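Local coordinates for Thiol:disulfide interchange protein (Proteus mirabilis, PDB 4OD7), which probably acts as a periplasmic thioredoxin-fold disulfide oxidoreductase of the DsbA family, catalysing dithiol-disulfide exchange during oxidative protein folding, at residues M154-I167 and K177-K189. The protein carries 1 engineered substitution. Numbering follows the deposited sequence.
Sequences MVIDGKYKMKNDGI and KAYSDVVNQLLMK
Y179 of helix 177-187 meets M162 on strand 160-162 and N164 in the turn beyond it, and M162 is the side chain to trace. Its CB lies 3.2 Å from Y179 OH, and CG stays beside the same hydroxyl. The chain then bends at chi2 (-63°) and again at chi3 (-68°), which turns it back over the tyrosine. SD meets L186 CD1 at 3.5 Å, and CE ends over a face of the Y179 ring, 4.0 Å from its centroid, as a CH-pi contact, with V182 CG1 also in touch. M154 takes a different approach: its SD comes in at the ring edge, 3.8 Å from Y179 CE1, making a Met-aromatic contact. At the ring's tip Y179 OH donates a 2.8 Å hydrogen bond to N164 OD1 from a position tilted 32° from the carbonyl plane, which ties the ring to the type I beta turn K163-G166.

Further along, L186 forks: CD1 packs on I156 CD1 as well as on M162, while CD2 sits over a face of the Y160 ring, 3.8 Å from the centroid. The classic bulge formed by K159 and Y160 opposite I156 lies at this end of the hairpin, where the aliphatic chain of K189 crosses the Y160 hydroxyl.

Helix segment 177-187 runs antiparallel to strand 160-162 and packs on one face of the hairpin in the thioredoxin-fold sheet. Beyond the contact, Y179 also meets F38 edge-to-face and touches helix 44-51, whereas Y160 and L186 reach Y11 on the neighbouring strand 11-13.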
ATOM      1  N   MET A 154      -1.230  -0.724  -7.761  1.00 19.08           N
ATOM      2  CA  MET A 154      -1.342  -2.172  -7.478  1.00 19.24           C
ATOM      3  C   MET A 154      -0.918  -2.934  -8.747  1.00 22.41           C
ATOM      4  O   MET A 154      -1.266  -2.546  -9.865  1.00 23.93           O
ATOM      5  CB  MET A 154      -2.784  -2.534  -7.054  1.00 19.52           C
ATOM      6  CG  MET A 154      -3.016  -3.904  -6.484  1.00 23.16           C
ATOM      7  SD  MET A 154      -4.749  -4.259  -6.123  1.00 27.93           S
ATOM      8  CE  MET A 154      -5.065  -3.194  -4.738  1.00 21.71           C
ATOM      9  N   VAL A 155      -0.071  -3.937  -8.589  1.00 21.62           N
ATOM     10  CA  VAL A 155       0.397  -4.724  -9.721  1.00 26.60           C
ATOM     11  C   VAL A 155       0.061  -6.180  -9.482  1.00 28.42           C
ATOM     12  O   VAL A 155       0.189  -6.656  -8.351  1.00 28.38           O
ATOM     13  CB  VAL A 155       1.866  -4.531  -9.956  1.00 27.60           C
ATOM     14  CG1 VAL A 155       2.310  -5.356 -11.160  1.00 28.48           C
ATOM     15  CG2 VAL A 155       2.118  -3.040 -10.170  1.00 26.63           C
ATOM     16  N   ILE A 156      -0.421  -6.875 -10.509  1.00 28.12           N
ATOM     17  CA  ILE A 156      -0.880  -8.246 -10.317  1.00 31.36           C
ATOM     18  C   ILE A 156      -0.028  -9.242 -11.089  1.00 32.00           C
ATOM     19  O   ILE A 156       0.284  -9.008 -12.239  1.00 35.42           O
ATOM     20  CB  ILE A 156      -2.337  -8.352 -10.717  1.00 34.81           C
ATOM     21  CG1 ILE A 156      -3.149  -7.464  -9.768  1.00 38.61           C
ATOM     22  CG2 ILE A 156      -2.812  -9.784 -10.641  1.00 37.47           C
ATOM     23  CD1 ILE A 156      -4.535  -7.218 -10.202  1.00 43.91           C
ATOM     24  N   ASP A 157       0.358 -10.335 -10.419  1.00 30.09           N
ATOM     25  CA  ASP A 157       1.208 -11.380 -10.993  1.00 35.15           C
ATOM     26  C   ASP A 157       2.531 -10.861 -11.554  1.00 33.56           C
ATOM     27  O   ASP A 157       3.176 -11.532 -12.391  1.00 33.55           O
ATOM     28  CB  ASP A 157       0.435 -12.146 -12.063  1.00 42.48           C
ATOM     29  CG  ASP A 157      -0.703 -12.952 -11.472  1.00 48.17           C
ATOM     30  OD1 ASP A 157      -0.557 -13.418 -10.316  1.00 47.87           O
ATOM     31  OD2 ASP A 157      -1.749 -13.092 -12.145  1.00 54.45           O
ATOM     32  N   GLY A 158       2.961  -9.710 -11.035  1.00 30.47           N
ATOM     33  CA  GLY A 158       4.177  -9.057 -11.480  1.00 29.34           C
ATOM     34  C   GLY A 158       4.134  -8.631 -12.933  1.00 31.28           C
ATOM     35  O   GLY A 158       5.162  -8.282 -13.505  1.00 32.93           O
ATOM     36  N   LYS A 159       2.939  -8.621 -13.523  1.00 38.38           N
ATOM     37  CA  LYS A 159       2.785  -8.471 -14.982  1.00 42.19           C
ATOM     38  C   LYS A 159       1.723  -7.431 -15.395  1.00 40.23           C
ATOM     39  O   LYS A 159       1.893  -6.788 -16.430  1.00 41.67           O
ATOM     40  CB  LYS A 159       2.500  -9.828 -15.668  1.00 44.70           C
ATOM     41  CG  LYS A 159       1.119 -10.435 -15.498  1.00 42.76           C
ATOM     42  CD  LYS A 159       1.021 -11.750 -16.305  1.00 44.12           C
ATOM     43  CE  LYS A 159       0.417 -12.900 -15.482  1.00 46.81           C
ATOM     44  NZ  LYS A 159       0.111 -14.154 -16.261  1.00 48.69           N
ATOM     45  N   TYR A 160       0.659  -7.249 -14.613  1.00 34.31           N
ATOM     46  CA  TYR A 160      -0.408  -6.311 -14.983  1.00 35.57           C
ATOM     47  C   TYR A 160      -0.501  -5.162 -14.001  1.00 44.72           C
ATOM     48  O   TYR A 160      -0.674  -5.389 -12.816  1.00 46.71           O
ATOM     49  CB  TYR A 160      -1.782  -6.989 -15.026  1.00 34.71           C
ATOM     50  CG  TYR A 160      -1.895  -8.254 -15.863  1.00 41.12           C
ATOM     51  CD1 TYR A 160      -1.737  -8.202 -17.243  1.00 43.45           C
ATOM     52  CD2 TYR A 160      -2.168  -9.496 -15.277  1.00 42.60           C
ATOM     53  CE1 TYR A 160      -1.857  -9.341 -18.025  1.00 42.10           C
ATOM     54  CE2 TYR A 160      -2.286 -10.649 -16.058  1.00 43.24           C
ATOM     55  CZ  TYR A 160      -2.125 -10.563 -17.437  1.00 43.14           C
ATOM     56  OH  TYR A 160      -2.230 -11.687 -18.246  1.00 46.80           O
ATOM     57  N   LYS A 161      -0.402  -3.933 -14.499  1.00 45.22           N
ATOM     58  CA  LYS A 161      -0.604  -2.758 -13.661  1.00 38.72           C
ATOM     59  C   LYS A 161      -2.020  -2.219 -13.792  1.00 36.09           C
ATOM     60  O   LYS A 161      -2.467  -1.820 -14.875  1.00 30.74           O
ATOM     61  CB  LYS A 161       0.432  -1.690 -13.989  1.00 29.92           C
ATOM     62  CG  LYS A 161       0.382  -0.496 -13.073  1.00 26.59           C
ATOM     63  CD  LYS A 161       1.431   0.527 -13.418  1.00 25.82           C
ATOM     64  CE  LYS A 161       2.781   0.019 -12.841  1.00 28.43           C
ATOM     65  NZ  LYS A 161       3.940   0.963 -12.892  1.00 28.26           N
ATOM     66  N   MET A 162      -2.733  -2.231 -12.669  1.00 33.78           N
ATOM     67  CA  MET A 162      -4.065  -1.638 -12.595  1.00 31.55           C
ATOM     68  C   MET A 162      -4.130  -0.195 -13.083  1.00 27.94           C
ATOM     69  O   MET A 162      -3.226   0.592 -12.838  1.00 25.53           O
ATOM     70  CB  MET A 162      -4.605  -1.676 -11.180  1.00 28.32           C
ATOM     71  CG  MET A 162      -4.848  -3.035 -10.661  1.00 28.35           C
ATOM     72  SD  MET A 162      -6.088  -3.959 -11.554  1.00 33.06           S
ATOM     73  CE  MET A 162      -7.642  -3.145 -11.241  1.00 27.48           C
ATOM     74  N   LYS A 163      -5.184   0.100 -13.830  1.00 27.08           N
ATOM     75  CA  LYS A 163      -5.503   1.439 -14.281  1.00 27.64           C
ATOM     76  C   LYS A 163      -6.668   1.989 -13.476  1.00 26.03           C
ATOM     77  O   LYS A 163      -7.824   1.724 -13.792  1.00 27.20           O
ATOM     78  CB  LYS A 163      -5.847   1.414 -15.757  1.00 29.34           C
ATOM     79  CG  LYS A 163      -5.586   2.695 -16.442  1.00 29.80           C
ATOM     80  CD  LYS A 163      -5.734   2.557 -17.946  1.00 32.16           C
ATOM     81  CE  LYS A 163      -6.792   3.526 -18.473  1.00 32.78           C
ATOM     82  NZ  LYS A 163      -6.315   4.911 -18.606  1.00 32.09           N
ATOM     83  N   ASN A 164      -6.342   2.699 -12.399  1.00 24.31           N
ATOM     84  CA  ASN A 164      -7.328   3.127 -11.404  1.00 28.64           C
ATOM     85  C   ASN A 164      -8.356   4.083 -11.993  1.00 25.33           C
ATOM     86  O   ASN A 164      -9.470   4.191 -11.482  1.00 25.82           O
ATOM     87  CB  ASN A 164      -6.641   3.726 -10.168  1.00 31.09           C
ATOM     88  CG  ASN A 164      -5.862   2.684  -9.351  1.00 21.90           C
ATOM     89  OD1 ASN A 164      -5.695   1.551  -9.765  1.00 24.31           O
ATOM     90  ND2 ASN A 164      -5.323   3.106  -8.215  1.00 19.87           N
ATOM     91  N   ASP A 165      -7.943   4.813 -13.026  1.00 28.56           N
ATOM     92  CA  ASP A 165      -8.826   5.753 -13.731  1.00 28.26           C
ATOM     93  C   ASP A 165      -9.492   5.042 -14.902  1.00 27.78           C
ATOM     94  O   ASP A 165     -10.051   5.668 -15.773  1.00 29.00           O
ATOM     95  CB  ASP A 165      -8.060   6.988 -14.214  1.00 25.33           C
ATOM     96  CG  ASP A 165      -7.269   6.769 -15.457  1.00 27.52           C
ATOM     97  OD1 ASP A 165      -6.925   5.663 -15.767  1.00 29.16           O
ATOM     98  OD2 ASP A 165      -6.897   7.752 -16.115  1.00 37.25           O
ATOM     99  N   GLY A 166      -9.403   3.729 -14.911  1.00 28.43           N
ATOM    100  CA  GLY A 166      -9.929   2.917 -15.975  1.00 31.39           C
ATOM    101  C   GLY A 166     -11.061   2.038 -15.470  1.00 37.18           C
ATOM    102  O   GLY A 166     -11.701   1.311 -16.247  1.00 43.95           O
ATOM    103  N   ILE A 167     -11.305   2.100 -14.168  1.00 33.41           N
ATOM    104  CA  ILE A 167     -12.442   1.427 -13.558  1.00 32.72           C
ATOM    105  C   ILE A 167     -13.602   2.411 -13.404  1.00 31.91           C
ATOM    106  O   ILE A 167     -13.406   3.528 -12.936  1.00 32.05           O
ATOM    107  CB  ILE A 167     -12.064   0.820 -12.193  1.00 32.53           C
ATOM    108  CG1 ILE A 167     -11.153  -0.366 -12.425  1.00 33.04           C
ATOM    109  CG2 ILE A 167     -13.269   0.328 -11.437  1.00 31.34           C
ATOM    110  CD1 ILE A 167     -10.384  -0.731 -11.261  1.00 34.11           C
ATOM    111  N   LYS A 177     -16.004  -2.319  -5.137  1.00 30.80           N
ATOM    112  CA  LYS A 177     -16.508  -3.608  -5.541  1.00 32.07           C
ATOM    113  C   LYS A 177     -16.100  -3.848  -6.969  1.00 32.77           C
ATOM    114  O   LYS A 177     -15.753  -4.960  -7.364  1.00 34.42           O
ATOM    115  CB  LYS A 177     -18.003  -3.655  -5.355  1.00 39.32           C
ATOM    116  CG  LYS A 177     -18.369  -3.828  -3.903  1.00 44.49           C
ATOM    117  CD  LYS A 177     -19.869  -3.934  -3.704  1.00 53.17           C
ATOM    118  CE  LYS A 177     -20.554  -2.667  -4.217  1.00 57.68           C
ATOM    119  NZ  LYS A 177     -22.000  -2.610  -3.923  1.00 61.16           N
ATOM    120  N   ALA A 178     -16.204  -2.797  -7.755  1.00 31.54           N
ATOM    121  CA  ALA A 178     -15.836  -2.864  -9.147  1.00 32.73           C
ATOM    122  C   ALA A 178     -14.356  -3.105  -9.266  1.00 31.06           C
ATOM    123  O   ALA A 178     -13.922  -3.750 -10.184  1.00 32.19           O
ATOM    124  CB  ALA A 178     -16.213  -1.590  -9.858  1.00 35.04           C
ATOM    125  N   TYR A 179     -13.576  -2.497  -8.382  1.00 29.18           N
ATOM    126  CA  TYR A 179     -12.125  -2.659  -8.369  1.00 28.45           C
ATOM    127  C   TYR A 179     -11.786  -4.091  -8.039  1.00 29.59           C
ATOM    128  O   TYR A 179     -10.976  -4.729  -8.714  1.00 28.55           O
ATOM    129  CB  TYR A 179     -11.451  -1.739  -7.350  1.00 28.17           C
ATOM    130  CG  TYR A 179      -9.957  -1.519  -7.620  1.00 28.50           C
ATOM    131  CD1 TYR A 179      -8.997  -2.441  -7.210  1.00 26.16           C
ATOM    132  CD2 TYR A 179      -9.513  -0.366  -8.263  1.00 27.06           C
ATOM    133  CE1 TYR A 179      -7.650  -2.238  -7.467  1.00 24.59           C
ATOM    134  CE2 TYR A 179      -8.183  -0.154  -8.517  1.00 25.22           C
ATOM    135  CZ  TYR A 179      -7.247  -1.088  -8.114  1.00 25.79           C
ATOM    136  OH  TYR A 179      -5.909  -0.854  -8.383  1.00 25.71           O
ATOM    137  N   SER A 180     -12.437  -4.582  -6.985  1.00 30.85           N
ATOM    138  CA  SER A 180     -12.277  -5.959  -6.513  1.00 32.57           C
ATOM    139  C   SER A 180     -12.694  -6.957  -7.579  1.00 33.61           C
ATOM    140  O   SER A 180     -12.139  -8.037  -7.662  1.00 35.07           O
ATOM    141  CB  SER A 180     -13.113  -6.190  -5.262  1.00 31.33           C
ATOM    142  OG  SER A 180     -13.198  -7.571  -5.005  1.00 30.44           O
ATOM    143  N   ASP A 181     -13.701  -6.589  -8.367  1.00 33.02           N
ATOM    144  CA  ASP A 181     -14.167  -7.401  -9.481  1.00 36.14           C
ATOM    145  C   ASP A 181     -13.065  -7.573 -10.539  1.00 36.78           C
ATOM    146  O   ASP A 181     -12.793  -8.678 -10.975  1.00 40.10           O
ATOM    147  CB  ASP A 181     -15.394  -6.731 -10.073  1.00 37.85           C
ATOM    148  CG  ASP A 181     -16.347  -7.682 -10.743  1.00 44.16           C
ATOM    149  OD1 ASP A 181     -16.299  -8.910 -10.484  1.00 45.98           O
ATOM    150  OD2 ASP A 181     -17.182  -7.164 -11.525  1.00 46.50           O
ATOM    151  N   VAL A 182     -12.447  -6.470 -10.967  1.00 38.63           N
ATOM    152  CA  VAL A 182     -11.363  -6.496 -11.979  1.00 36.28           C
ATOM    153  C   VAL A 182     -10.131  -7.310 -11.550  1.00 35.33           C
ATOM    154  O   VAL A 182      -9.535  -8.002 -12.360  1.00 35.34           O
ATOM    155  CB  VAL A 182     -10.934  -5.066 -12.371  1.00 34.04           C
ATOM    156  CG1 VAL A 182      -9.778  -5.068 -13.346  1.00 33.62           C
ATOM    157  CG2 VAL A 182     -12.102  -4.361 -12.995  1.00 34.41           C
ATOM    158  N   VAL A 183      -9.716  -7.165 -10.290  1.00 35.26           N
ATOM    159  CA  VAL A 183      -8.536  -7.861  -9.766  1.00 33.32           C
ATOM    160  C   VAL A 183      -8.666  -9.366  -9.862  1.00 33.76           C
ATOM    161  O   VAL A 183      -7.756 -10.039 -10.338  1.00 33.60           O
ATOM    162  CB  VAL A 183      -8.259  -7.483  -8.320  1.00 28.55           C
ATOM    163  CG1 VAL A 183      -7.150  -8.360  -7.726  1.00 27.95           C
ATOM    164  CG2 VAL A 183      -7.884  -6.029  -8.266  1.00 31.75           C
ATOM    165  N   ASN A 184      -9.806  -9.872  -9.410  1.00 39.32           N
ATOM    166  CA  ASN A 184     -10.075 -11.304  -9.385  1.00 40.79           C
ATOM    167  C   ASN A 184     -10.096 -11.875 -10.812  1.00 43.69           C
ATOM    168  O   ASN A 184      -9.761 -13.045 -11.031  1.00 44.97           O
ATOM    169  CB  ASN A 184     -11.431 -11.570  -8.722  1.00 37.11           C
ATOM    170  CG  ASN A 184     -11.419 -11.372  -7.238  1.00 35.16           C
ATOM    171  OD1 ASN A 184     -10.384 -11.155  -6.629  1.00 36.16           O
ATOM    172  ND2 ASN A 184     -12.590 -11.418  -6.645  1.00 35.97           N
ATOM    173  N   GLN A 185     -10.439 -11.033 -11.791  1.00 42.81           N
ATOM    174  CA  GLN A 185     -10.431 -11.453 -13.184  1.00 44.62           C
ATOM    175  C   GLN A 185      -9.007 -11.516 -13.689  1.00 44.10           C
ATOM    176  O   GLN A 185      -8.657 -12.406 -14.447  1.00 48.99           O
ATOM    177  CB  GLN A 185     -11.273 -10.504 -14.055  1.00 44.69           C
ATOM    178  N   LEU A 186      -8.174 -10.593 -13.254  1.00 38.83           N
ATOM    179  CA  LEU A 186      -6.774 -10.646 -13.604  1.00 38.39           C
ATOM    180  C   LEU A 186      -6.065 -11.770 -12.882  1.00 38.27           C
ATOM    181  O   LEU A 186      -4.995 -12.224 -13.298  1.00 38.86           O
ATOM    182  CB  LEU A 186      -6.106  -9.356 -13.218  1.00 35.68           C
ATOM    183  CG  LEU A 186      -6.374  -8.188 -14.142  1.00 36.97           C
ATOM    184  CD1 LEU A 186      -6.283  -6.908 -13.363  1.00 33.16           C
ATOM    185  CD2 LEU A 186      -5.354  -8.211 -15.239  1.00 39.75           C
ATOM    186  N   LEU A 187      -6.618 -12.182 -11.749  1.00 37.81           N
ATOM    187  CA  LEU A 187      -6.003 -13.283 -11.020  1.00 37.53           C
ATOM    188  C   LEU A 187      -6.213 -14.629 -11.696  1.00 40.67           C
ATOM    189  O   LEU A 187      -5.279 -15.466 -11.742  1.00 42.89           O
ATOM    190  CB  LEU A 187      -6.542 -13.315  -9.595  1.00 35.99           C
ATOM    191  CG  LEU A 187      -5.972 -12.236  -8.678  1.00 32.87           C
ATOM    192  CD1 LEU A 187      -6.679 -12.326  -7.359  1.00 31.94           C
ATOM    193  CD2 LEU A 187      -4.441 -12.370  -8.524  1.00 31.76           C
ATOM    194  N   MET A 188      -7.429 -14.856 -12.198  1.00 42.78           N
ATOM    195  CA  MET A 188      -7.723 -16.092 -12.938  1.00 48.01           C
ATOM    196  C   MET A 188      -7.047 -16.113 -14.313  1.00 51.93           C
ATOM    197  O   MET A 188      -7.189 -17.088 -15.048  1.00 59.20           O
ATOM    198  CB  MET A 188      -9.237 -16.314 -13.104  1.00 48.87           C
ATOM    199  CG  MET A 188     -10.030 -16.708 -11.830  1.00 59.93           C
ATOM    200  SD  MET A 188      -9.505 -18.209 -10.934  1.00 91.24           S
ATOM    201  CE  MET A 188      -8.458 -17.518  -9.635  1.00 44.29           C
ATOM    202  N   LYS A 189      -6.289 -15.068 -14.650  1.00 49.00           N
ATOM    203  CA  LYS A 189      -5.680 -14.949 -15.973  1.00 49.38           C
ATOM    204  C   LYS A 189      -4.211 -15.402 -16.018  1.00 48.92           C
ATOM    205  O   LYS A 189      -3.322 -14.759 -15.453  1.00 45.33           O
ATOM    206  CB  LYS A 189      -5.808 -13.506 -16.433  1.00 47.52           C
ATOM    207  CG  LYS A 189      -5.411 -13.242 -17.870  1.00 48.93           C
ATOM    208  CD  LYS A 189      -5.771 -11.811 -18.230  1.00 50.70           C
ATOM    209  CE  LYS A 189      -5.321 -11.397 -19.635  1.00 57.82           C
ATOM    210  NZ  LYS A 189      -6.456 -11.384 -20.611  1.00 55.07           N
TER